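Local coordinates for L0028 (Mitochondria associated protein) (PDB 3GCG) that probably acts as a guanine nucleotide exchange factor for host Rho-family GTPases, as an effector of the bacterial IpaB/EvcA family, at residues 20-24 with 141-146; 104-110 with 134-139; 110-115 with 127-131. All blocks are in the same frame, centred on the assembly; numbering follows the deposited sequence.

Overall arrangement
Helix 20-32 opens the fold, and its first turn, 20-24, meets 141-146 in interaction 1, closing a loop of 116 residues. Within that loop, 104-110 returns to 134-139 in interaction 2, with 23 residues between them. Interaction 3, 110-115 with 127-131, lies innermost and spans only 11. The three therefore nest without crossing, and each uses a different part of helix 124-146: interaction 3 comes first along it, then 2, then 1. Leu23 joins interactions 1 and 2 by packing on Leu104 and Val138, while Phe110 belongs to both 2 and 3. Helices 20-32, 99-105 and 108-118 are thus tied to one common helix.

Interaction 1. Residues 20-24 with 141-146; sequences HGKLT and EIFERN
Thr24 and Asn146 make the direct polar link between helix 20-32 and helix 124-146: Asn146 ND2 gives a weak, bent hydrogen bond to Thr24 OG1 at 3.2 Å. The same amide nitrogen makes a much straighter bond (165°) to its own helix, at 2.8 Å from Ile142 O, which fixes the turn of the amide. Thr24 OG1, beside its backbone N (chi1 -64°), reaches back to donate to His20 O at 3.0 Å, joining Thr24 N on that oxygen from the other face of the carbonyl plane. A water accepts from His20 N and, weakly, from Arg145 NH1.

His20 fills the space between Glu141 and Arg145. Its CD2 lies over one face of the Arg145 guanidinium, 3.5 Å from CZ, but the planes are 50° apart, so this is not a parallel stack. Glu141 lies on the imidazole's edge, modelled too close for its exact place to be trusted. The buried His20 ND1 has no polar partner in the model.

Ile142 reaches over with CD1 to Leu23 CB at 3.9 Å, while its CG2 faces Thr24. The axes of segments 20-24 and 141-146 pass 10.1 Å apart at 84°, a nearly perpendicular helix-helix crossing in an all-helical fold of the IpaB/EvcA family.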
loop_
_atom_site.group_PDB
_atom_site.type_symbol
_atom_site.label_atom_id
_atom_site.label_comp_id
_atom_site.label_asym_id
_atom_site.label_seq_id
_atom_site.Cartn_x
_atom_site.Cartn_y
_atom_site.Cartn_z
ATOM N N HIS B 20 -17.187 -13.995 -11.031
ATOM C CA HIS B 20 -16.529 -12.701 -11.213
ATOM C C HIS B 20 -17.531 -11.582 -11.466
ATOM O O HIS B 20 -17.306 -10.428 -11.082
ATOM C CB HIS B 20 -15.540 -12.802 -12.368
ATOM C CG HIS B 20 -14.543 -13.900 -12.193
ATOM N ND1 HIS B 20 -13.430 -13.770 -11.390
ATOM C CD2 HIS B 20 -14.531 -15.175 -12.650
ATOM C CE1 HIS B 20 -12.779 -14.919 -11.356
ATOM N NE2 HIS B 20 -13.426 -15.788 -12.110
ATOM N N GLY B 21 -18.643 -11.929 -12.109
ATOM C CA GLY B 21 -19.678 -10.949 -12.381
ATOM C C GLY B 21 -20.320 -10.424 -11.110
ATOM O O GLY B 21 -20.560 -9.222 -10.991
ATOM N N LYS B 22 -20.615 -11.315 -10.163
ATOM C CA LYS B 22 -21.218 -10.897 -8.897
ATOM C C LYS B 22 -20.221 -10.072 -8.112
ATOM O O LYS B 22 -20.588 -9.106 -7.452
ATOM C CB LYS B 22 -21.652 -12.103 -8.050
ATOM C CG LYS B 22 -22.970 -12.725 -8.499
ATOM C CD LYS B 22 -23.442 -13.837 -7.567
ATOM C CE LYS B 22 -24.843 -14.297 -7.969
ATOM N NZ LYS B 22 -25.391 -15.367 -7.088
ATOM N N LEU B 23 -18.954 -10.464 -8.175
ATOM C CA LEU B 23 -17.918 -9.726 -7.467
ATOM C C LEU B 23 -17.868 -8.303 -7.991
ATOM O O LEU B 23 -17.895 -7.349 -7.215
ATOM C CB LEU B 23 -16.555 -10.397 -7.652
ATOM C CG LEU B 23 -16.273 -11.540 -6.672
ATOM C CD1 LEU B 23 -15.023 -12.292 -7.075
ATOM C CD2 LEU B 23 -16.133 -10.959 -5.264
ATOM N N THR B 24 -17.814 -8.173 -9.315
ATOM C CA THR B 24 -17.746 -6.863 -9.956
ATOM C C THR B 24 -18.912 -5.989 -9.529
ATOM O O THR B 24 -18.739 -4.797 -9.270
ATOM C CB THR B 24 -17.753 -6.980 -11.502
ATOM O OG1 THR B 24 -16.575 -7.661 -11.941
ATOM C CG2 THR B 24 -17.793 -5.602 -12.138
ATOM N N GLU B 141 -8.483 -11.437 -12.979
ATOM C CA GLU B 141 -9.638 -11.915 -13.722
ATOM C C GLU B 141 -10.704 -10.817 -13.771
ATOM O O GLU B 141 -11.346 -10.616 -14.799
ATOM C CB GLU B 141 -10.178 -13.199 -13.075
ATOM C CG GLU B 141 -9.125 -14.314 -12.997
ATOM C CD GLU B 141 -9.637 -15.618 -12.381
ATOM O OE1 GLU B 141 -10.176 -15.592 -11.253
ATOM O OE2 GLU B 141 -9.485 -16.682 -13.022
ATOM N N ILE B 142 -10.870 -10.087 -12.670
ATOM C CA ILE B 142 -11.857 -9.012 -12.609
ATOM C C ILE B 142 -11.450 -7.848 -13.489
ATOM O O ILE B 142 -12.295 -7.187 -14.097
ATOM C CB ILE B 142 -12.049 -8.504 -11.171
ATOM C CG1 ILE B 142 -12.868 -9.526 -10.383
ATOM C CG2 ILE B 142 -12.738 -7.146 -11.172
ATOM C CD1 ILE B 142 -13.168 -9.112 -8.962
ATOM N N PHE B 143 -10.149 -7.601 -13.552
ATOM C CA PHE B 143 -9.617 -6.523 -14.364
ATOM C C PHE B 143 -9.839 -6.787 -15.854
ATOM O O PHE B 143 -10.333 -5.924 -16.582
ATOM C CB PHE B 143 -8.117 -6.364 -14.105
ATOM C CG PHE B 143 -7.441 -5.395 -15.038
ATOM C CD1 PHE B 143 -7.657 -4.023 -14.915
ATOM C CD2 PHE B 143 -6.604 -5.858 -16.050
ATOM C CE1 PHE B 143 -7.053 -3.120 -15.784
ATOM C CE2 PHE B 143 -5.987 -4.966 -16.933
ATOM C CZ PHE B 143 -6.212 -3.589 -16.800
ATOM N N GLU B 144 -9.464 -7.980 -16.301
ATOM C CA GLU B 144 -9.586 -8.347 -17.709
ATOM C C GLU B 144 -11.009 -8.451 -18.252
ATOM O O GLU B 144 -11.214 -8.382 -19.456
ATOM C CB GLU B 144 -8.835 -9.654 -17.973
ATOM C CG GLU B 144 -7.372 -9.579 -17.580
ATOM C CD GLU B 144 -6.595 -10.821 -17.950
ATOM O OE1 GLU B 144 -7.131 -11.937 -17.782
ATOM O OE2 GLU B 144 -5.439 -10.679 -18.397
ATOM N N ARG B 145 -11.992 -8.608 -17.377
ATOM C CA ARG B 145 -13.368 -8.708 -17.840
ATOM C C ARG B 145 -14.054 -7.349 -17.906
ATOM O O ARG B 145 -15.033 -7.172 -18.634
ATOM C CB ARG B 145 -14.162 -9.643 -16.933
ATOM C CG ARG B 145 -13.533 -11.012 -16.816
ATOM C CD ARG B 145 -14.520 -12.029 -16.296
ATOM N NE ARG B 145 -13.959 -13.372 -16.312
ATOM C CZ ARG B 145 -14.663 -14.475 -16.088
ATOM N NH1 ARG B 145 -15.965 -14.394 -15.831
ATOM N NH2 ARG B 145 -14.064 -15.660 -16.122
ATOM N N ASN B 146 -13.522 -6.383 -17.169
ATOM C CA ASN B 146 -14.113 -5.056 -17.136
ATOM C C ASN B 146 -13.200 -3.961 -17.683
ATOM O O ASN B 146 -13.650 -2.846 -17.927
ATOM C CB ASN B 146 -14.520 -4.737 -15.696
ATOM C CG ASN B 146 -15.539 -5.729 -15.145
ATOM O OD1 ASN B 146 -16.745 -5.493 -15.199
ATOM N ND2 ASN B 146 -15.057 -6.850 -14.630
HETATM O O HOH W 1 -17.335 -15.829 -13.574
#

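Interaction 2. Residues 104-110 with 134-139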
loop_
_atom_site.group_PDB
_atom_site.type_symbol
_atom_site.label_atom_id
_atom_site.label_comp_id
_atom_site.label_asym_id
_atom_site.label_seq_id
_atom_site.Cartn_x
_atom_site.Cartn_y
_atom_site.Cartn_z
ATOM N N LEU B 104 -11.301 -7.043 -2.545
ATOM C CA LEU B 104 -11.497 -8.474 -2.292
ATOM C C LEU B 104 -11.091 -8.889 -0.878
ATOM O O LEU B 104 -11.752 -9.718 -0.246
ATOM C CB LEU B 104 -10.703 -9.310 -3.300
ATOM C CG LEU B 104 -11.067 -9.174 -4.784
ATOM C CD1 LEU B 104 -10.045 -9.918 -5.654
ATOM C CD2 LEU B 104 -12.484 -9.710 -5.006
ATOM N N GLN B 105 -10.011 -8.296 -0.378
ATOM C CA GLN B 105 -9.491 -8.620 0.944
ATOM C C GLN B 105 -10.539 -8.598 2.055
ATOM O O GLN B 105 -10.478 -9.415 2.982
ATOM C CB GLN B 105 -8.331 -7.674 1.278
ATOM C CG GLN B 105 -7.568 -7.994 2.561
ATOM C CD GLN B 105 -8.291 -7.524 3.803
ATOM O OE1 GLN B 105 -8.861 -6.431 3.825
ATOM N NE2 GLN B 105 -8.264 -8.336 4.850
ATOM N N SER B 106 -11.496 -7.676 1.972
ATOM C CA SER B 106 -12.530 -7.581 2.997
ATOM C C SER B 106 -13.936 -7.905 2.481
ATOM O O SER B 106 -14.939 -7.498 3.073
ATOM C CB SER B 106 -12.512 -6.187 3.639
ATOM O OG SER B 106 -12.675 -5.157 2.680
ATOM N N ASN B 107 -13.999 -8.646 1.383
ATOM C CA ASN B 107 -15.269 -9.040 0.780
ATOM C C ASN B 107 -15.704 -10.411 1.317
ATOM O O ASN B 107 -14.917 -11.354 1.336
ATOM C CB ASN B 107 -15.107 -9.068 -0.745
ATOM C CG ASN B 107 -16.363 -9.520 -1.462
ATOM O OD1 ASN B 107 -16.552 -10.712 -1.724
ATOM N ND2 ASN B 107 -17.234 -8.567 -1.783
ATOM N N LYS B 108 -16.957 -10.505 1.757
ATOM C CA LYS B 108 -17.516 -11.742 2.323
ATOM C C LYS B 108 -17.500 -12.921 1.361
ATOM O O LYS B 108 -16.947 -13.982 1.663
ATOM C CB LYS B 108 -18.967 -11.527 2.757
ATOM C CG LYS B 108 -19.208 -10.367 3.686
ATOM C CD LYS B 108 -20.707 -10.163 3.884
ATOM C CE LYS B 108 -21.000 -8.854 4.598
ATOM N NZ LYS B 108 -22.467 -8.611 4.738
ATOM N N TYR B 109 -18.135 -12.732 0.209
ATOM C CA TYR B 109 -18.221 -13.772 -0.808
ATOM C C TYR B 109 -16.839 -14.320 -1.157
ATOM O O TYR B 109 -16.626 -15.534 -1.189
ATOM C CB TYR B 109 -18.915 -13.208 -2.056
ATOM C CG TYR B 109 -18.995 -14.164 -3.229
ATOM C CD1 TYR B 109 -19.461 -15.468 -3.067
ATOM C CD2 TYR B 109 -18.634 -13.747 -4.513
ATOM C CE1 TYR B 109 -19.569 -16.342 -4.159
ATOM C CE2 TYR B 109 -18.737 -14.606 -5.611
ATOM C CZ TYR B 109 -19.203 -15.900 -5.425
ATOM O OH TYR B 109 -19.289 -16.745 -6.500
ATOM N N PHE B 110 -15.900 -13.417 -1.418
ATOM C CA PHE B 110 -14.537 -13.806 -1.750
ATOM C C PHE B 110 -13.857 -14.592 -0.629
ATOM O O PHE B 110 -13.215 -15.612 -0.873
ATOM C CB PHE B 110 -13.686 -12.577 -2.045
ATOM C CG PHE B 110 -12.236 -12.903 -2.273
ATOM C CD1 PHE B 110 -11.816 -13.439 -3.489
ATOM C CD2 PHE B 110 -11.296 -12.710 -1.257
ATOM C CE1 PHE B 110 -10.481 -13.779 -3.689
ATOM C CE2 PHE B 110 -9.965 -13.044 -1.447
ATOM C CZ PHE B 110 -9.553 -13.581 -2.665
ATOM N N MET B 134 -4.949 -15.835 -3.871
ATOM C CA MET B 134 -6.253 -15.813 -4.518
ATOM C C MET B 134 -6.631 -14.382 -4.886
ATOM O O MET B 134 -7.310 -14.160 -5.879
ATOM C CB MET B 134 -7.311 -16.440 -3.603
ATOM C CG MET B 134 -7.272 -17.971 -3.596
ATOM S SD MET B 134 -8.356 -18.747 -2.362
ATOM C CE MET B 134 -10.002 -18.546 -3.148
ATOM N N ILE B 135 -6.188 -13.412 -4.091
ATOM C CA ILE B 135 -6.482 -12.011 -4.390
ATOM C C ILE B 135 -5.801 -11.618 -5.701
ATOM O O ILE B 135 -6.379 -10.899 -6.520
ATOM C CB ILE B 135 -6.002 -11.052 -3.250
ATOM C CG1 ILE B 135 -6.984 -11.104 -2.082
ATOM C CG2 ILE B 135 -5.881 -9.623 -3.770
ATOM C CD1 ILE B 135 -6.618 -10.189 -0.938
ATOM N N GLU B 136 -4.577 -12.087 -5.901
ATOM C CA GLU B 136 -3.863 -11.770 -7.131
ATOM C C GLU B 136 -4.617 -12.358 -8.330
ATOM O O GLU B 136 -4.905 -11.658 -9.301
ATOM C CB GLU B 136 -2.441 -12.336 -7.082
ATOM C CG GLU B 136 -1.637 -12.092 -8.352
ATOM C CD GLU B 136 -1.280 -10.625 -8.573
ATOM O OE1 GLU B 136 -1.118 -10.228 -9.749
ATOM O OE2 GLU B 136 -1.146 -9.874 -7.578
ATOM N N GLN B 137 -4.948 -13.645 -8.244
ATOM C CA GLN B 137 -5.656 -14.339 -9.316
ATOM C C GLN B 137 -7.015 -13.764 -9.688
ATOM O O GLN B 137 -7.303 -13.562 -10.863
ATOM C CB GLN B 137 -5.852 -15.817 -8.965
ATOM C CG GLN B 137 -4.571 -16.589 -8.713
ATOM C CD GLN B 137 -4.792 -18.095 -8.667
ATOM O OE1 GLN B 137 -5.745 -18.579 -8.052
ATOM N NE2 GLN B 137 -3.901 -18.844 -9.313
ATOM N N VAL B 138 -7.852 -13.513 -8.688
ATOM C CA VAL B 138 -9.198 -12.997 -8.928
ATOM C C VAL B 138 -9.275 -11.536 -9.397
ATOM O O VAL B 138 -10.138 -11.185 -10.208
ATOM C CB VAL B 138 -10.081 -13.196 -7.671
ATOM C CG1 VAL B 138 -11.514 -12.817 -7.968
ATOM C CG2 VAL B 138 -10.019 -14.649 -7.229
ATOM N N SER B 139 -8.390 -10.679 -8.901
ATOM C CA SER B 139 -8.428 -9.287 -9.344
ATOM C C SER B 139 -7.975 -9.215 -10.798
ATOM O O SER B 139 -8.494 -8.421 -11.575
ATOM C CB SER B 139 -7.546 -8.387 -8.465
ATOM O OG SER B 139 -6.199 -8.797 -8.495
#
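Phe110 pushes its ring out to helix 124-146, where Ile135, Met134 and Val138 gather round its outer end. With CG anti to the backbone N (chi1 175°), the ring leans over toward that helix although its CB sets off in a different direction. Ile135 comes in at about a right angle to the phenylalanine, its CG1 3.6 Å from Phe110 CE2. Val138 runs past in the opposite sense and puts CG2 at the rim of the ring, in its plane and 3.7 Å from Phe110 CE1. Met134 adds its CB at 3.8 Å from Phe110 CZ, approaching at a slant.

Leu104 completes the setting from within its own segment: its CB sits over the centre of one ring face of Phe110, 3.9 Å above the plane. From there Leu104 reaches across with CD1, which lies 3.8 Å from Val138 CB and also rests on the backbone at Ser139 N. Ile135 CD1 meets Gln105 CB at 3.8 Å. The polar end of Gln105 turns elsewhere, with OE1 bonded to a basic side chain on the chain of another protein.

Asn107 is the N-cap of helix 108-118, its OD1 accepting from Phe110 N at 2.8 Å in a nearly straight bond (167°). Ser139 OG donates to Ile135 O, which also takes Ser139 N, so this carbonyl is gripped twice.

The contact is wholly buried and apolar across the interface. It sets the end of helix 99-105 and the start of helix 108-118 against the middle of helix 124-146, with Leu23 of helix 20-32 packing on Leu104 and Val138, and Met134 touching Lys113 and Gln117 of helix 108-118.

Interaction 3. Residues 110-115 with 127-131; sequences FNQKVD and RFNTQ
Asn111 and Gln131 bridge helices 108-118 and 124-146, consecutive helices of a helix-loop-helix unit; the axes of segments 110-115 and 127-131 pass 10.1 Å apart and run at 127°, roughly antiparallel but well splayed. Gln131 NE2 donates to Asn111 OD1 at 2.9 Å, arriving in the carbonyl plane on a lone pair, with the two amide planes 58° apart. An extended Gln131 chain, its CG anti to the backbone N (chi1 174°), carries the amide to that point. At the other end of the asparagine amide, ND2 bonds to Asn107 O and Gln105 O, so the group is held from both sides. With the amide gone, as in an alanine here, Gln131 NE2 would probably lose its acceptor, the carbonyls of Asn107 and Gln105 their shared donor, and the glutamine amide would be likely to turn more freely.

Charge comes in through Arg127. NH1 forms a salt bridge with Asp115, but the two are modelled too close for the exact geometry to be relied on. NH2 lies 2.8 Å from Asn111 OD1, at an angle too poor for a hydrogen bond.

Apolar cover is supplied by Val114, whose CG1 sits 3.5 Å above one face of the Arg127 guanidinium, toward its rim, and 4.1 Å from Gln131 CB. Beyond it, Phe110 CZ meets Gln131 O at 4.0 Å, the carbonyl oxygen lying near the ring plane at its edge.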
loop_
_atom_site.group_PDB
_atom_site.type_symbol
_atom_site.label_atom_id
_atom_site.label_comp_id
_atom_site.label_asym_id
_atom_site.label_seq_id
_atom_site.Cartn_x
_atom_site.Cartn_y
_atom_site.Cartn_z
ATOM N N PHE B 110 -15.900 -13.417 -1.418
ATOM C CA PHE B 110 -14.537 -13.806 -1.750
ATOM C C PHE B 110 -13.857 -14.592 -0.629
ATOM O O PHE B 110 -13.215 -15.612 -0.873
ATOM C CB PHE B 110 -13.686 -12.577 -2.045
ATOM C CG PHE B 110 -12.236 -12.903 -2.273
ATOM C CD1 PHE B 110 -11.816 -13.439 -3.489
ATOM C CD2 PHE B 110 -11.296 -12.710 -1.257
ATOM C CE1 PHE B 110 -10.481 -13.779 -3.689
ATOM C CE2 PHE B 110 -9.965 -13.044 -1.447
ATOM C CZ PHE B 110 -9.553 -13.581 -2.665
ATOM N N ASN B 111 -13.984 -14.111 0.602
ATOM C CA ASN B 111 -13.344 -14.790 1.726
ATOM C C ASN B 111 -13.963 -16.139 2.065
ATOM O O ASN B 111 -13.291 -17.015 2.617
ATOM C CB ASN B 111 -13.314 -13.866 2.944
ATOM C CG ASN B 111 -12.148 -12.884 2.885
ATOM O OD1 ASN B 111 -10.988 -13.284 2.962
ATOM N ND2 ASN B 111 -12.452 -11.604 2.731
ATOM N N GLN B 112 -15.240 -16.309 1.722
ATOM C CA GLN B 112 -15.925 -17.577 1.948
ATOM C C GLN B 112 -15.209 -18.583 1.041
ATOM O O GLN B 112 -14.991 -19.738 1.419
ATOM C CB GLN B 112 -17.410 -17.439 1.574
ATOM C CG GLN B 112 -18.243 -18.727 1.599
ATOM C CD GLN B 112 -18.085 -19.545 2.878
ATOM O OE1 GLN B 112 -17.792 -19.012 3.945
ATOM N NE2 GLN B 112 -18.297 -20.849 2.768
ATOM N N LYS B 113 -14.816 -18.124 -0.146
ATOM C CA LYS B 113 -14.095 -18.969 -1.097
ATOM C C LYS B 113 -12.673 -19.231 -0.591
ATOM O O LYS B 113 -12.107 -20.302 -0.819
ATOM C CB LYS B 113 -14.035 -18.295 -2.475
ATOM C CG LYS B 113 -15.379 -18.170 -3.181
ATOM C CD LYS B 113 -15.921 -19.520 -3.623
ATOM C CE LYS B 113 -17.267 -19.367 -4.304
ATOM N NZ LYS B 113 -17.803 -20.669 -4.773
ATOM N N VAL B 114 -12.090 -18.250 0.086
ATOM C CA VAL B 114 -10.743 -18.412 0.641
ATOM C C VAL B 114 -10.779 -19.545 1.670
ATOM O O VAL B 114 -9.921 -20.434 1.672
ATOM C CB VAL B 114 -10.257 -17.118 1.342
ATOM C CG1 VAL B 114 -8.990 -17.389 2.123
ATOM C CG2 VAL B 114 -10.016 -16.032 0.311
ATOM N N ASP B 115 -11.774 -19.502 2.549
ATOM C CA ASP B 115 -11.925 -20.537 3.557
ATOM C C ASP B 115 -12.066 -21.889 2.872
ATOM O O ASP B 115 -11.238 -22.782 3.062
ATOM C CB ASP B 115 -13.153 -20.264 4.420
ATOM C CG ASP B 115 -13.044 -18.962 5.176
ATOM O OD1 ASP B 115 -11.926 -18.653 5.630
ATOM O OD2 ASP B 115 -14.067 -18.257 5.331
ATOM N N ARG B 127 -3.348 -19.514 5.783
ATOM C CA ARG B 127 -4.625 -18.995 5.316
ATOM C C ARG B 127 -4.412 -17.629 4.664
ATOM O O ARG B 127 -4.939 -17.352 3.590
ATOM C CB ARG B 127 -5.608 -18.856 6.482
ATOM C CG ARG B 127 -6.352 -17.518 6.482
ATOM C CD ARG B 127 -7.844 -17.659 6.220
ATOM N NE ARG B 127 -8.392 -16.449 5.605
ATOM C CZ ARG B 127 -9.690 -16.173 5.526
ATOM N NH1 ARG B 127 -10.570 -17.014 6.033
ATOM N NH2 ARG B 127 -10.111 -15.073 4.920
ATOM N N PHE B 128 -3.631 -16.781 5.325
ATOM C CA PHE B 128 -3.349 -15.444 4.820
ATOM C C PHE B 128 -2.638 -15.489 3.467
ATOM O O PHE B 128 -3.013 -14.780 2.543
ATOM C CB PHE B 128 -2.493 -14.665 5.827
ATOM C CG PHE B 128 -2.326 -13.209 5.488
ATOM C CD1 PHE B 128 -3.196 -12.251 6.016
ATOM C CD2 PHE B 128 -1.289 -12.788 4.657
ATOM C CE1 PHE B 128 -3.031 -10.888 5.721
ATOM C CE2 PHE B 128 -1.114 -11.423 4.352
ATOM C CZ PHE B 128 -1.983 -10.474 4.887
ATOM N N ASN B 129 -1.607 -16.316 3.352
ATOM C CA ASN B 129 -0.891 -16.411 2.085
ATOM C C ASN B 129 -1.822 -16.909 0.984
ATOM O O ASN B 129 -1.779 -16.430 -0.144
ATOM C CB ASN B 129 0.328 -17.321 2.227
ATOM C CG ASN B 129 1.388 -16.716 3.124
ATOM O OD1 ASN B 129 1.336 -15.521 3.442
ATOM N ND2 ASN B 129 2.359 -17.527 3.531
ATOM N N THR B 130 -2.675 -17.862 1.327
ATOM C CA THR B 130 -3.641 -18.398 0.381
ATOM C C THR B 130 -4.547 -17.248 -0.039
ATOM O O THR B 130 -4.878 -17.108 -1.218
ATOM C CB THR B 130 -4.472 -19.543 1.035
ATOM O OG1 THR B 130 -3.643 -20.709 1.161
ATOM C CG2 THR B 130 -5.708 -19.884 0.201
ATOM N N GLN B 131 -4.931 -16.408 0.920
ATOM C CA GLN B 131 -5.788 -15.271 0.606
ATOM C C GLN B 131 -5.122 -14.325 -0.387
ATOM O O GLN B 131 -5.746 -13.897 -1.364
ATOM C CB GLN B 131 -6.145 -14.475 1.865
ATOM C CG GLN B 131 -6.919 -13.192 1.552
ATOM C CD GLN B 131 -7.072 -12.267 2.745
ATOM O OE1 GLN B 131 -6.094 -11.708 3.240
ATOM N NE2 GLN B 131 -8.308 -12.098 3.213
#